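Local coordinates for possible substrate binding protein of ABC transporter system (Rhodopseudomonas palustris, PDB 3N0X), which probably binds branched-chain amino acids or related ligands and delivers them to an ABC transporter for uptake, at residues Pro104-Gln109 against Thr122-Ser127; Tyr118-Gly123 against Met326-Glu331; Asp129-Ala134 against Met366-Lys371. One frame throughout, in Å; residues are numbered along the deposited sequence. Where two conformers were deposited one is given.

Contact 1 of 3, residues Pro104-Gln109 against Thr122-Ser127; sequences PAVADQ and TGRNSS
Ser127 OG donates to Asp108 OD2 over 2.6 Å, the shortest polar bond between Pro104-Gln109 and Thr122-Ser127, and it arrives from above the carboxylate plane, 42° out of it. The other oxygen of the same group works differently: Asp108 OD1 offers its syn lone pair to Ser127 N at 2.9 Å, in a nearly straight bond (162° at the hydrogen). A chi1 of -80° sets Asp108 CG beside its own backbone N, from where the carboxylate reaches the start of the helix. Together these bonds dress the N-terminus of helix 126-137, where the chain leaves the first lobe's sheet for the second lobe, consistent with an interdomain crossover of a type I periplasmic binding protein. Three successive N-H groups are met in turn. Val106 O takes Ser126 N at 3.1 Å, Asp108 takes that of Ser127, and the N-cap residue Asn125 folds its own OD1 back onto Gln128 N. The negative charge of Asp108 lies at the helix N-terminus, where the helix dipole would probably stabilise it.

Further back along the chain, the side chains of Val106 and Arg124 run alongside each other in the same direction. Val106 CG1 sits over one face of the guanidinium, offset toward its rim, 3.5 Å from Arg124 NH1. The charge itself is answered elsewhere, by a salt bridge from NE to Asp129, while NH1 also binds a glycerol. One water ties the segments together: it donates to Pro104 O and accepts from Arg124 NH1, each bond 3.0 Å long, with a weak bond from Arg124 N. Backbone contacts finish the interface. Asn125 CA approaches Val106 O at 3.2 Å, and Arg124 O, buried without a hydrogen-bond partner in the model, faces Val106 CA in a CA-H...O contact of 3.5 Å.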
ATOM      1  N   PRO A 104       6.708   1.047  -4.535  1.00 12.89           N
ATOM      2  CA  PRO A 104       5.475   1.013  -3.728  1.00 13.09           C
ATOM      3  C   PRO A 104       4.362   1.986  -4.076  1.00 13.93           C
ATOM      4  O   PRO A 104       3.315   1.909  -3.444  1.00 14.93           O
ATOM      5  CB  PRO A 104       5.977   1.386  -2.332  1.00 13.36           C
ATOM      6  CG  PRO A 104       7.088   2.330  -2.613  1.00 14.30           C
ATOM      7  CD  PRO A 104       7.793   1.765  -3.852  1.00 13.19           C
ATOM      8  N   ALA A 105       4.582   2.858  -5.053  1.00 14.76           N
ATOM      9  CA  ALA A 105       3.660   3.999  -5.309  1.00 13.49           C
ATOM     10  C   ALA A 105       2.196   3.584  -5.339  1.00 12.73           C
ATOM     11  O   ALA A 105       1.817   2.701  -6.124  1.00 14.29           O
ATOM     12  CB  ALA A 105       4.030   4.714  -6.580  1.00 13.65           C
ATOM     13  N   VAL A 106       1.371   4.293  -4.569  1.00 13.94           N
ATOM     14  CA  VAL A 106      -0.034   3.947  -4.344  1.00 14.39           C
ATOM     15  C   VAL A 106      -1.060   4.695  -5.215  1.00 13.08           C
ATOM     16  O   VAL A 106      -2.215   4.327  -5.220  1.00 14.49           O
ATOM     17  CB  VAL A 106      -0.449   4.210  -2.853  1.00 14.79           C
ATOM     18  CG1 VAL A 106       0.432   3.418  -1.898  1.00 14.89           C
ATOM     19  CG2 VAL A 106      -0.411   5.726  -2.525  1.00 17.50           C
ATOM     20  N   ALA A 107      -0.670   5.740  -5.932  1.00 14.28           N
ATOM     21  CA  ALA A 107      -1.655   6.612  -6.581  1.00 13.56           C
ATOM     22  C   ALA A 107      -2.615   5.841  -7.462  1.00 14.95           C
ATOM     23  O   ALA A 107      -2.193   5.055  -8.313  1.00 13.85           O
ATOM     24  CB  ALA A 107      -0.967   7.698  -7.386  1.00 14.94           C
ATOM     25  N   ASP A 108      -3.912   6.062  -7.266  1.00 14.21           N
ATOM     26  CA  ASP A 108      -4.919   5.319  -8.029  1.00 14.95           C
ATOM     27  C   ASP A 108      -4.777   5.484  -9.527  1.00 14.98           C
ATOM     28  O   ASP A 108      -5.016   4.544 -10.294  1.00 16.56           O
ATOM     29  CB  ASP A 108      -6.350   5.763  -7.634  1.00 16.60           C
ATOM     30  CG  ASP A 108      -6.847   5.118  -6.320  1.00 23.55           C
ATOM     31  OD1 ASP A 108      -6.268   4.110  -5.849  1.00 20.43           O
ATOM     32  OD2 ASP A 108      -7.874   5.624  -5.749  1.00 24.09           O
ATOM     33  N   GLN A 109      -4.387   6.684  -9.950  1.00 15.36           N
ATOM     34  CA  GLN A 109      -4.332   7.000 -11.390  1.00 15.94           C
ATOM     35  C   GLN A 109      -3.357   6.101 -12.170  1.00 14.19           C
ATOM     36  O   GLN A 109      -3.512   5.956 -13.392  1.00 15.74           O
ATOM     37  CB  GLN A 109      -3.984   8.497 -11.601  1.00 19.01           C
ATOM     38  CG  GLN A 109      -5.009   9.493 -10.992  1.00 27.37           C
ATOM     39  CD  GLN A 109      -4.983   9.605  -9.408  1.00 36.57           C
ATOM     40  OE1 GLN A 109      -4.008   9.197  -8.720  1.00 23.89           O
ATOM     41  NE2 GLN A 109      -6.085  10.155  -8.837  1.00 35.94           N
ATOM     42  N   THR A 122       2.309  -4.138  -8.014  1.00 12.94           N
ATOM     43  CA  THR A 122       2.248  -4.973  -6.815  1.00 12.95           C
ATOM     44  C   THR A 122       1.836  -4.178  -5.550  1.00 13.38           C
ATOM     45  O   THR A 122       1.203  -4.756  -4.667  1.00 16.67           O
ATOM     46  CB  THR A 122       3.568  -5.699  -6.568  1.00 13.41           C
ATOM     47  OG1 THR A 122       4.646  -4.752  -6.529  1.00 13.10           O
ATOM     48  CG2 THR A 122       3.828  -6.721  -7.634  1.00 14.64           C
ATOM     49  N   GLY A 123       2.227  -2.911  -5.475  1.00 14.22           N
ATOM     50  CA  GLY A 123       1.845  -2.070  -4.352  1.00 15.45           C
ATOM     51  C   GLY A 123       0.335  -1.994  -4.267  1.00 15.70           C
ATOM     52  O   GLY A 123      -0.371  -2.138  -5.274  1.00 16.30           O
ATOM     53  N   ARG A 124      -0.205  -1.838  -3.066  1.00 13.59           N
ATOM     54  CA  ARG A 124      -1.642  -1.565  -2.991  1.00 14.02           C
ATOM     55  C   ARG A 124      -1.882  -0.140  -3.472  1.00 13.58           C
ATOM     56  O   ARG A 124      -1.025   0.721  -3.383  1.00 14.79           O
ATOM     57  CB  ARG A 124      -2.244  -1.826  -1.605  1.00 15.57           C
ATOM     58  CG  ARG A 124      -2.271  -0.669  -0.630  1.00 15.30           C
ATOM     59  CD  ARG A 124      -0.881  -0.198  -0.228  1.00 14.38           C
ATOM     60  NE  ARG A 124      -0.934   0.855   0.773  1.00 13.36           N
ATOM     61  CZ  ARG A 124       0.084   1.600   1.193  1.00 15.07           C
ATOM     62  NH1 ARG A 124       1.344   1.385   0.788  1.00 15.62           N
ATOM     63  NH2 ARG A 124      -0.157   2.590   2.058  1.00 16.69           N
ATOM     64  N   ASN A 125      -3.071   0.104  -3.982  1.00 14.05           N
ATOM     65  CA  ASN A 125      -3.461   1.456  -4.346  1.00 13.80           C
ATOM     66  C   ASN A 125      -4.293   2.110  -3.248  1.00 12.71           C
ATOM     67  O   ASN A 125      -4.737   1.453  -2.302  1.00 12.92           O
ATOM     68  CB  ASN A 125      -4.126   1.538  -5.744  1.00 13.30           C
ATOM     69  CG  ASN A 125      -5.444   0.831  -5.849  1.00 16.07           C
ATOM     70  OD1 ASN A 125      -6.268   0.863  -4.935  1.00 15.79           O
ATOM     71  ND2 ASN A 125      -5.678   0.176  -6.992  1.00 18.01           N
ATOM     72  N   SER A 126      -4.447   3.442  -3.336  1.00 14.16           N
ATOM     73  CA  SER A 126      -5.143   4.191  -2.286  0.50 13.63           C
ATOM     74  C   SER A 126      -6.614   3.766  -2.156  1.00 13.40           C
ATOM     75  O   SER A 126      -7.172   3.782  -1.063  1.00 14.55           O
ATOM     76  CB  SER A 126      -5.009   5.685  -2.540  0.50 15.67           C
ATOM     77  OG  SER A 126      -3.674   6.090  -2.310  0.50 17.95           O
ATOM     78  N   SER A 127      -7.231   3.357  -3.254  1.00 14.08           N
ATOM     79  CA  SER A 127      -8.580   2.764  -3.170  1.00 16.13           C
ATOM     80  C   SER A 127      -8.615   1.486  -2.332  1.00 14.86           C
ATOM     81  O   SER A 127      -9.552   1.306  -1.531  1.00 14.36           O
ATOM     82  CB  SER A 127      -9.221   2.540  -4.542  1.00 16.79           C
ATOM     83  OG  SER A 127      -9.632   3.790  -5.081  1.00 20.50           O
TER
HETATM   84  O   HOH W   1       2.170  -0.148  -1.653  1.00 16.82           O

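Contact 2 of 3, residues Tyr118-Gly123 against Met326-Glu331; sequences YIFRTG and MVFRKE
Phe328 presents one ring face to the edge of Phe120, an edge-to-face (T-shaped) pair with centroids 5.2 Å apart and planes at 66°. The touching atom is Phe120 CD2, which stands over the Phe328 ring, displaced toward its rim, and comes 3.9 Å from Phe328 CG. At the edge of the Phe328 ring, close to its plane, lies the backbone carbonyl of Arg121, with Arg121 O 3.6 Å from Phe328 CE1. Thr122 adds a methyl at the far end of the ring, its CG2 being 3.8 Å from Phe328 CZ.

Torsions explain how Thr122 divides its two branches. OG1 is set between the backbone N and the carbonyl carbon (chi1 54°) and hydrogen-bonds Glu103, which leaves CG2 anti to the carbonyl carbon and directed at the aromatic ring. Met326, a selenomethionine, extends its chain beyond CG until SE is 4.0 Å from Thr122 O.

No hydrogen bond joins the two segments, and the closest CA atoms, those of Phe120 and Phe328, are 7.5 Å apart. The two do not pair with each other; side chains of 326-331 pack on side chains and carbonyls of 118-123. Met314 of helix 307-314 touches both phenylalanines, extending the apolar cluster. Strand 324-328 pairs antiparallel with 318-321 and 335-345, and backbone bonds from Arg121 to His333 and Ala335 lie nearby. The aromatic pair thus packs beside a junction tying the edge strand of the first lobe's mixed sheet to this antiparallel sheet, within the two-lobed periplasmic binding protein fold.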
ATOM      1  N   TYR A 118       1.805  -1.642 -20.420  1.00 15.62           N
ATOM      2  CA  TYR A 118       3.119  -2.066 -19.916  1.00 14.96           C
ATOM      3  C   TYR A 118       3.251  -1.924 -18.393  1.00 15.01           C
ATOM      4  O   TYR A 118       4.269  -2.304 -17.818  1.00 15.61           O
ATOM      5  CB  TYR A 118       4.221  -1.233 -20.605  1.00 15.13           C
ATOM      6  CG  TYR A 118       4.245  -1.506 -22.112  1.00 14.29           C
ATOM      7  CD1 TYR A 118       4.925  -2.585 -22.623  1.00 15.52           C
ATOM      8  CD2 TYR A 118       3.578  -0.681 -22.999  1.00 15.63           C
ATOM      9  CE1 TYR A 118       4.930  -2.878 -23.970  1.00 19.00           C
ATOM     10  CE2 TYR A 118       3.566  -0.968 -24.349  1.00 17.94           C
ATOM     11  CZ  TYR A 118       4.248  -2.069 -24.845  1.00 16.31           C
ATOM     12  OH  TYR A 118       4.281  -2.401 -26.196  1.00 18.51           O
ATOM     13  N   ILE A 119       2.226  -1.373 -17.770  1.00 13.46           N
ATOM     14  CA  ILE A 119       2.206  -1.092 -16.333  1.00 13.71           C
ATOM     15  C   ILE A 119       1.471  -2.194 -15.561  1.00 14.47           C
ATOM     16  O   ILE A 119       0.313  -2.516 -15.848  1.00 15.73           O
ATOM     17  CB  ILE A 119       1.531   0.289 -16.039  1.00 14.15           C
ATOM     18  CG1 ILE A 119       2.131   1.409 -16.880  1.00 15.91           C
ATOM     19  CG2 ILE A 119       1.583   0.621 -14.507  1.00 14.91           C
ATOM     20  CD1 ILE A 119       3.637   1.509 -16.849  1.00 16.38           C
ATOM     21  N   PHE A 120       2.181  -2.773 -14.585  1.00 13.45           N
ATOM     22  CA  PHE A 120       1.598  -3.654 -13.591  1.00 13.06           C
ATOM     23  C   PHE A 120       1.891  -3.022 -12.227  1.00 14.53           C
ATOM     24  O   PHE A 120       2.730  -2.140 -12.091  1.00 15.12           O
ATOM     25  CB  PHE A 120       2.160  -5.066 -13.661  1.00 12.99           C
ATOM     26  CG  PHE A 120       1.734  -5.849 -14.882  1.00 13.88           C
ATOM     27  CD1 PHE A 120       2.307  -5.587 -16.142  1.00 17.01           C
ATOM     28  CD2 PHE A 120       0.724  -6.775 -14.804  1.00 14.40           C
ATOM     29  CE1 PHE A 120       1.898  -6.307 -17.251  1.00 16.05           C
ATOM     30  CE2 PHE A 120       0.333  -7.494 -15.907  1.00 15.06           C
ATOM     31  CZ  PHE A 120       0.905  -7.258 -17.127  1.00 16.12           C
ATOM     32  N   ARG A 121       1.163  -3.442 -11.206  1.00 13.24           N
ATOM     33  CA  ARG A 121       1.395  -2.885  -9.869  1.00 13.42           C
ATOM     34  C   ARG A 121       1.242  -3.943  -8.805  1.00 12.98           C
ATOM     35  O   ARG A 121       0.168  -4.511  -8.658  1.00 13.08           O
ATOM     36  CB  ARG A 121       0.451  -1.720  -9.561  1.00 13.82           C
ATOM     37  CG  ARG A 121       0.640  -1.241  -8.108  1.00 15.24           C
ATOM     38  CD  ARG A 121       0.331   0.169  -7.852  1.00 14.03           C
ATOM     39  NE  ARG A 121      -1.003   0.581  -8.287  1.00 13.52           N
ATOM     40  CZ  ARG A 121      -1.392   1.863  -8.255  1.00 14.61           C
ATOM     41  NH1 ARG A 121      -0.585   2.765  -7.789  1.00 13.50           N
ATOM     42  NH2 ARG A 121      -2.583   2.234  -8.723  1.00 13.81           N
ATOM     43  N   THR A 122       2.309  -4.138  -8.014  1.00 12.94           N
ATOM     44  CA  THR A 122       2.248  -4.973  -6.815  1.00 12.95           C
ATOM     45  C   THR A 122       1.836  -4.178  -5.550  1.00 13.38           C
ATOM     46  O   THR A 122       1.203  -4.756  -4.667  1.00 16.67           O
ATOM     47  CB  THR A 122       3.568  -5.699  -6.568  1.00 13.41           C
ATOM     48  OG1 THR A 122       4.646  -4.752  -6.529  1.00 13.10           O
ATOM     49  CG2 THR A 122       3.828  -6.721  -7.634  1.00 14.64           C
ATOM     50  N   GLY A 123       2.227  -2.911  -5.475  1.00 14.22           N
ATOM     51  CA  GLY A 123       1.845  -2.070  -4.352  1.00 15.45           C
ATOM     52  C   GLY A 123       0.335  -1.994  -4.267  1.00 15.70           C
ATOM     53  O   GLY A 123      -0.371  -2.138  -5.274  1.00 16.30           O
HETATM   54  N   MSE A 326      -1.339 -13.098  -4.172  1.00 12.72           N
HETATM   55  CA  MSE A 326      -1.738 -11.890  -4.915  1.00 13.14           C
HETATM   56  C   MSE A 326      -2.094 -12.337  -6.341  1.00 14.13           C
HETATM   57  O   MSE A 326      -1.665 -13.386  -6.774  1.00 14.07           O
HETATM   58  CB  MSE A 326      -0.650 -10.836  -4.933  1.00 14.64           C
HETATM   59  CG  MSE A 326      -0.389 -10.191  -3.596  1.00 13.34           C
HETATM   60 SE   MSE A 326       0.660  -8.635  -3.819  0.75 11.23          SE
HETATM   61  CE  MSE A 326       0.977  -8.289  -1.997  1.00 12.72           C
ATOM     62  N   VAL A 327      -2.901 -11.533  -7.043  1.00 13.61           N
ATOM     63  CA  VAL A 327      -3.211 -11.830  -8.434  0.50 13.54           C
ATOM     64  C   VAL A 327      -3.234 -10.526  -9.226  1.00 14.27           C
ATOM     65  O   VAL A 327      -3.866  -9.544  -8.836  1.00 14.17           O
ATOM     66  CB  VAL A 327      -4.515 -12.691  -8.606  0.50 14.36           C
ATOM     67  CG1 VAL A 327      -5.777 -11.998  -8.014  0.50 11.40           C
ATOM     68  CG2 VAL A 327      -4.726 -13.068 -10.072  0.50 15.86           C
ATOM     69  N   PHE A 328      -2.522 -10.508 -10.352  1.00 13.83           N
ATOM     70  CA  PHE A 328      -2.604  -9.342 -11.246  1.00 13.21           C
ATOM     71  C   PHE A 328      -3.910  -9.426 -12.018  1.00 12.48           C
ATOM     72  O   PHE A 328      -4.110 -10.303 -12.844  1.00 16.19           O
ATOM     73  CB  PHE A 328      -1.485  -9.277 -12.260  1.00 14.28           C
ATOM     74  CG  PHE A 328      -0.134  -8.907 -11.696  1.00 11.82           C
ATOM     75  CD1 PHE A 328       0.085  -7.735 -10.963  1.00 14.60           C
ATOM     76  CD2 PHE A 328       0.956  -9.716 -11.959  1.00 15.23           C
ATOM     77  CE1 PHE A 328       1.316  -7.408 -10.508  1.00 14.10           C
ATOM     78  CE2 PHE A 328       2.234  -9.365 -11.512  1.00 15.05           C
ATOM     79  CZ  PHE A 328       2.426  -8.225 -10.786  1.00 14.29           C
ATOM     80  N   ARG A 329      -4.800  -8.487 -11.770  1.00 14.55           N
ATOM     81  CA  ARG A 329      -6.082  -8.475 -12.462  1.00 15.29           C
ATOM     82  C   ARG A 329      -5.832  -8.218 -13.931  1.00 16.02           C
ATOM     83  O   ARG A 329      -5.059  -7.332 -14.269  1.00 16.35           O
ATOM     84  CB  ARG A 329      -6.950  -7.386 -11.839  1.00 16.18           C
ATOM     85  CG  ARG A 329      -8.335  -7.248 -12.484  1.00 20.47           C
ATOM     86  CD  ARG A 329      -9.291  -6.643 -11.517  1.00 21.39           C
ATOM     87  NE  ARG A 329      -8.942  -5.269 -11.125  1.00 16.42           N
ATOM     88  CZ  ARG A 329      -9.673  -4.567 -10.281  1.00 17.34           C
ATOM     89  NH1 ARG A 329     -10.747  -5.130  -9.718  1.00 15.79           N
ATOM     90  NH2 ARG A 329      -9.359  -3.321 -10.021  1.00 15.46           N
ATOM     91  N   LYS A 330      -6.470  -8.991 -14.816  1.00 18.00           N
ATOM     92  CA  LYS A 330      -6.280  -8.830 -16.256  1.00 20.16           C
ATOM     93  C   LYS A 330      -6.607  -7.413 -16.768  1.00 18.53           C
ATOM     94  O   LYS A 330      -5.874  -6.856 -17.619  1.00 18.92           O
ATOM     95  CB  LYS A 330      -7.129  -9.876 -16.996  1.00 21.03           C
ATOM     96  CG  LYS A 330      -7.153  -9.758 -18.530  1.00 30.89           C
ATOM     97  N   GLU A 331      -7.674  -6.817 -16.283  1.00 19.16           N
ATOM     98  CA  GLU A 331      -8.191  -5.579 -16.876  0.60 18.91           C
ATOM     99  C   GLU A 331      -7.262  -4.397 -16.678  1.00 17.65           C
ATOM    100  O   GLU A 331      -6.991  -3.654 -17.615  1.00 18.57           O
ATOM    101  CB  GLU A 331      -9.552  -5.201 -16.284  0.60 19.25           C
ATOM    102  CG  GLU A 331     -10.669  -6.200 -16.560  0.60 22.82           C
ATOM    103  CD  GLU A 331     -10.869  -7.243 -15.458  0.60 23.80           C
ATOM    104  OE1 GLU A 331      -9.908  -7.934 -15.037  0.60 20.20           O
ATOM    105  OE2 GLU A 331     -12.034  -7.402 -15.031  0.60 37.25           O
TER

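Contact 3 of 3, residues Asp129-Ala134 against Met366-Lys371; sequences DAISNA and MNIPIK
Ile131 is the bump of this interface: from helix 126-137 it pushes CD1 and CG2 into a hollow lined by Met366, Asn367, Ile368 and Pro369. CD1 meets the most partners, lying 3.6 Å from Asn367 O and 3.9 Å from Ile368 CD1. It also meets Pro369 CD tip to tip at 3.6 Å, though Pro369 was modelled in two conformers and this approach is less certain. CG2, anti to the backbone N, packs 4.0 Å from Met366 CB and 4.2 Å from Ile368 CD1. The selenomethionine Met366 returns the favour one residue on, its SE resting 3.7 Å from Ser132 CB, while Met339 of strand 335-345 touches both of these residues. An alanine in place of Ile131 would probably open a gap between helix and loop, leaving Met366 CB, Ile368 CD1 and Pro369 CD without their apolar mate.

No hydrogen bond crosses between the segments, so they are held by van der Waals and apolar contact. Ile131 also touches Ala164 of helix 152-165. The contact is plain apolar packing of an irregular C-terminal loop, beyond strand 359-361, against a helix of the two-lobed binding-protein fold.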
ATOM      1  N   ASP A 129      -6.629   0.827   0.165  1.00 11.53           N
ATOM      2  CA  ASP A 129      -6.566   1.292   1.553  1.00 12.11           C
ATOM      3  C   ASP A 129      -7.974   1.704   2.075  1.00 12.60           C
ATOM      4  O   ASP A 129      -8.464   1.218   3.082  1.00 14.28           O
ATOM      5  CB  ASP A 129      -5.553   2.422   1.696  1.00 14.72           C
ATOM      6  CG  ASP A 129      -4.111   1.915   1.806  1.00 17.05           C
ATOM      7  OD1 ASP A 129      -3.913   0.756   2.228  1.00 16.26           O
ATOM      8  OD2 ASP A 129      -3.191   2.722   1.558  1.00 19.69           O
ATOM      9  N   ALA A 130      -8.656   2.567   1.325  1.00 12.85           N
ATOM     10  CA  ALA A 130      -9.907   3.107   1.780  1.00 13.58           C
ATOM     11  C   ALA A 130     -10.994   2.048   1.855  1.00 12.56           C
ATOM     12  O   ALA A 130     -11.741   1.980   2.820  1.00 13.48           O
ATOM     13  CB  ALA A 130     -10.322   4.290   0.843  1.00 13.98           C
ATOM     14  N   ILE A 131     -11.066   1.211   0.823  1.00 12.48           N
ATOM     15  CA  ILE A 131     -12.047   0.169   0.769  1.00 12.21           C
ATOM     16  C   ILE A 131     -11.864  -0.868   1.887  1.00 13.08           C
ATOM     17  O   ILE A 131     -12.836  -1.286   2.537  1.00 12.79           O
ATOM     18  CB  ILE A 131     -12.038  -0.484  -0.651  1.00 12.90           C
ATOM     19  CG1 ILE A 131     -12.574   0.513  -1.664  1.00 14.85           C
ATOM     20  CG2 ILE A 131     -12.849  -1.771  -0.666  1.00 13.41           C
ATOM     21  CD1 ILE A 131     -12.280   0.158  -3.141  1.00 14.38           C
ATOM     22  N   SER A 132     -10.629  -1.312   2.091  1.00 13.08           N
ATOM     23  CA  SER A 132     -10.364  -2.241   3.163  1.00 13.30           C
ATOM     24  C   SER A 132     -10.838  -1.675   4.514  1.00 12.20           C
ATOM     25  O   SER A 132     -11.348  -2.414   5.350  1.00 11.87           O
ATOM     26  CB  SER A 132      -8.871  -2.612   3.227  1.00 13.00           C
ATOM     27  OG  SER A 132      -8.043  -1.507   3.562  1.00 12.48           O
ATOM     28  N   ASN A 133     -10.636  -0.389   4.757  1.00 11.61           N
ATOM     29  CA  ASN A 133     -11.143   0.223   5.987  1.00 10.87           C
ATOM     30  C   ASN A 133     -12.656   0.164   6.121  1.00 12.42           C
ATOM     31  O   ASN A 133     -13.190  -0.157   7.174  1.00 12.27           O
ATOM     32  CB  ASN A 133     -10.599   1.646   6.146  1.00 10.90           C
ATOM     33  CG  ASN A 133      -9.218   1.657   6.744  1.00 13.19           C
ATOM     34  OD1 ASN A 133      -9.083   1.758   7.979  1.00 11.96           O
ATOM     35  ND2 ASN A 133      -8.187   1.507   5.913  1.00 13.48           N
ATOM     36  N   ALA A 134     -13.360   0.439   5.026  1.00 12.24           N
ATOM     37  CA  ALA A 134     -14.823   0.394   5.046  1.00 11.55           C
ATOM     38  C   ALA A 134     -15.325  -1.013   5.319  1.00 13.57           C
ATOM     39  O   ALA A 134     -16.253  -1.212   6.110  1.00 13.56           O
ATOM     40  CB  ALA A 134     -15.402   0.920   3.719  1.00 13.87           C
HETATM   41  N   MSE A 366     -13.439  -7.631  -1.009  1.00 16.66           N
HETATM   42  CA  MSE A 366     -13.340  -6.214  -1.383  1.00 16.52           C
HETATM   43  C   MSE A 366     -13.534  -6.092  -2.878  1.00 17.73           C
HETATM   44  O   MSE A 366     -12.895  -6.812  -3.628  1.00 20.83           O
HETATM   45  CB  MSE A 366     -11.983  -5.629  -1.012  1.00 16.98           C
HETATM   46  CG  MSE A 366     -11.655  -5.626   0.492  1.00 16.45           C
HETATM   47 SE   MSE A 366      -9.837  -5.330   0.866  0.75 13.92          SE
HETATM   48  CE  MSE A 366      -9.183  -7.047   0.255  1.00 15.03           C
ATOM     49  N   ASN A 367     -14.433  -5.219  -3.300  1.00 16.13           N
ATOM     50  CA  ASN A 367     -14.622  -4.903  -4.721  0.50 16.46           C
ATOM     51  C   ASN A 367     -13.776  -3.675  -5.083  1.00 17.28           C
ATOM     52  O   ASN A 367     -14.111  -2.534  -4.718  1.00 18.88           O
ATOM     53  CB  ASN A 367     -16.092  -4.604  -5.030  0.50 15.74           C
ATOM     54  CG  ASN A 367     -16.308  -4.261  -6.487  0.50 17.28           C
ATOM     55  OD1 ASN A 367     -15.702  -4.861  -7.360  0.50 24.69           O
ATOM     56  ND2 ASN A 367     -17.169  -3.295  -6.755  0.50 26.59           N
ATOM     57  N   ILE A 368     -12.672  -3.887  -5.793  1.00 16.16           N
ATOM     58  CA  ILE A 368     -11.770  -2.765  -6.127  1.00 15.73           C
ATOM     59  C   ILE A 368     -12.202  -2.279  -7.531  1.00 17.08           C
ATOM     60  O   ILE A 368     -12.156  -3.052  -8.517  1.00 17.56           O
ATOM     61  CB  ILE A 368     -10.289  -3.184  -6.130  1.00 16.61           C
ATOM     62  CG1 ILE A 368      -9.949  -3.925  -4.835  1.00 13.69           C
ATOM     63  CG2 ILE A 368      -9.401  -1.979  -6.388  1.00 16.49           C
ATOM     64  CD1 ILE A 368     -10.211  -3.177  -3.561  1.00 17.48           C
ATOM     65  N   PRO A 369     -12.629  -1.004  -7.636  1.00 19.99           N
ATOM     66  CA  PRO A 369     -13.113  -0.515  -8.937  0.50 21.26           C
ATOM     67  C   PRO A 369     -12.061  -0.599 -10.053  1.00 19.77           C
ATOM     68  O   PRO A 369     -10.852  -0.495  -9.788  1.00 21.61           O
ATOM     69  CB  PRO A 369     -13.462   0.960  -8.659  0.50 21.93           C
ATOM     70  CG  PRO A 369     -12.616   1.357  -7.510  0.50 22.56           C
ATOM     71  CD  PRO A 369     -12.336   0.097  -6.698  0.50 19.80           C
ATOM     72  N   ILE A 370     -12.536  -0.792 -11.285  1.00 19.30           N
ATOM     73  CA  ILE A 370     -11.713  -0.795 -12.495  1.00 19.58           C
ATOM     74  C   ILE A 370     -11.927   0.587 -13.130  1.00 20.91           C
ATOM     75  O   ILE A 370     -13.057   0.971 -13.457  1.00 20.69           O
ATOM     76  CB  ILE A 370     -12.123  -1.948 -13.415  1.00 21.90           C
ATOM     77  CG1 ILE A 370     -11.797  -3.290 -12.725  1.00 23.01           C
ATOM     78  CG2 ILE A 370     -11.401  -1.848 -14.805  1.00 25.36           C
ATOM     79  CD1 ILE A 370     -12.423  -4.543 -13.324  1.00 27.24           C
ATOM     80  N   LYS A 371     -10.857   1.352 -13.263  1.00 20.48           N
ATOM     81  CA  LYS A 371     -10.924   2.762 -13.657  1.00 22.33           C
ATOM     82  C   LYS A 371     -10.045   3.098 -14.846  1.00 22.08           C
ATOM     83  O   LYS A 371      -9.826   4.280 -15.123  1.00 23.36           O
ATOM     84  CB  LYS A 371     -10.461   3.623 -12.479  1.00 23.34           C
ATOM     85  CG  LYS A 371     -11.271   3.402 -11.191  1.00 29.34           C
TER

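One segment of each contact lies on the continuous run from strand 119-121 into helix 126-137. Contacts 1 and 2 share Thr122 and Gly123, with centres 11 Å apart, and Arg121 of contact 2 reaches into contact 1: its NH1 lies 2.8 Å from Ala107 O and 2.9 Å from Ala105 O, both probable hydrogen bonds. Contacts 1 and 3, also 11 Å apart, use the same helix and are joined by the salt bridge of Arg124 NE to Asp129 OD2 (3.0 Å). Contacts 2 and 3, 15 Å apart, meet where Arg329 NH1 approaches Ile368 O at 2.8 Å. The glycerol on Arg124, probably from crystallisation, may mark a ligand pocket beside contact 1.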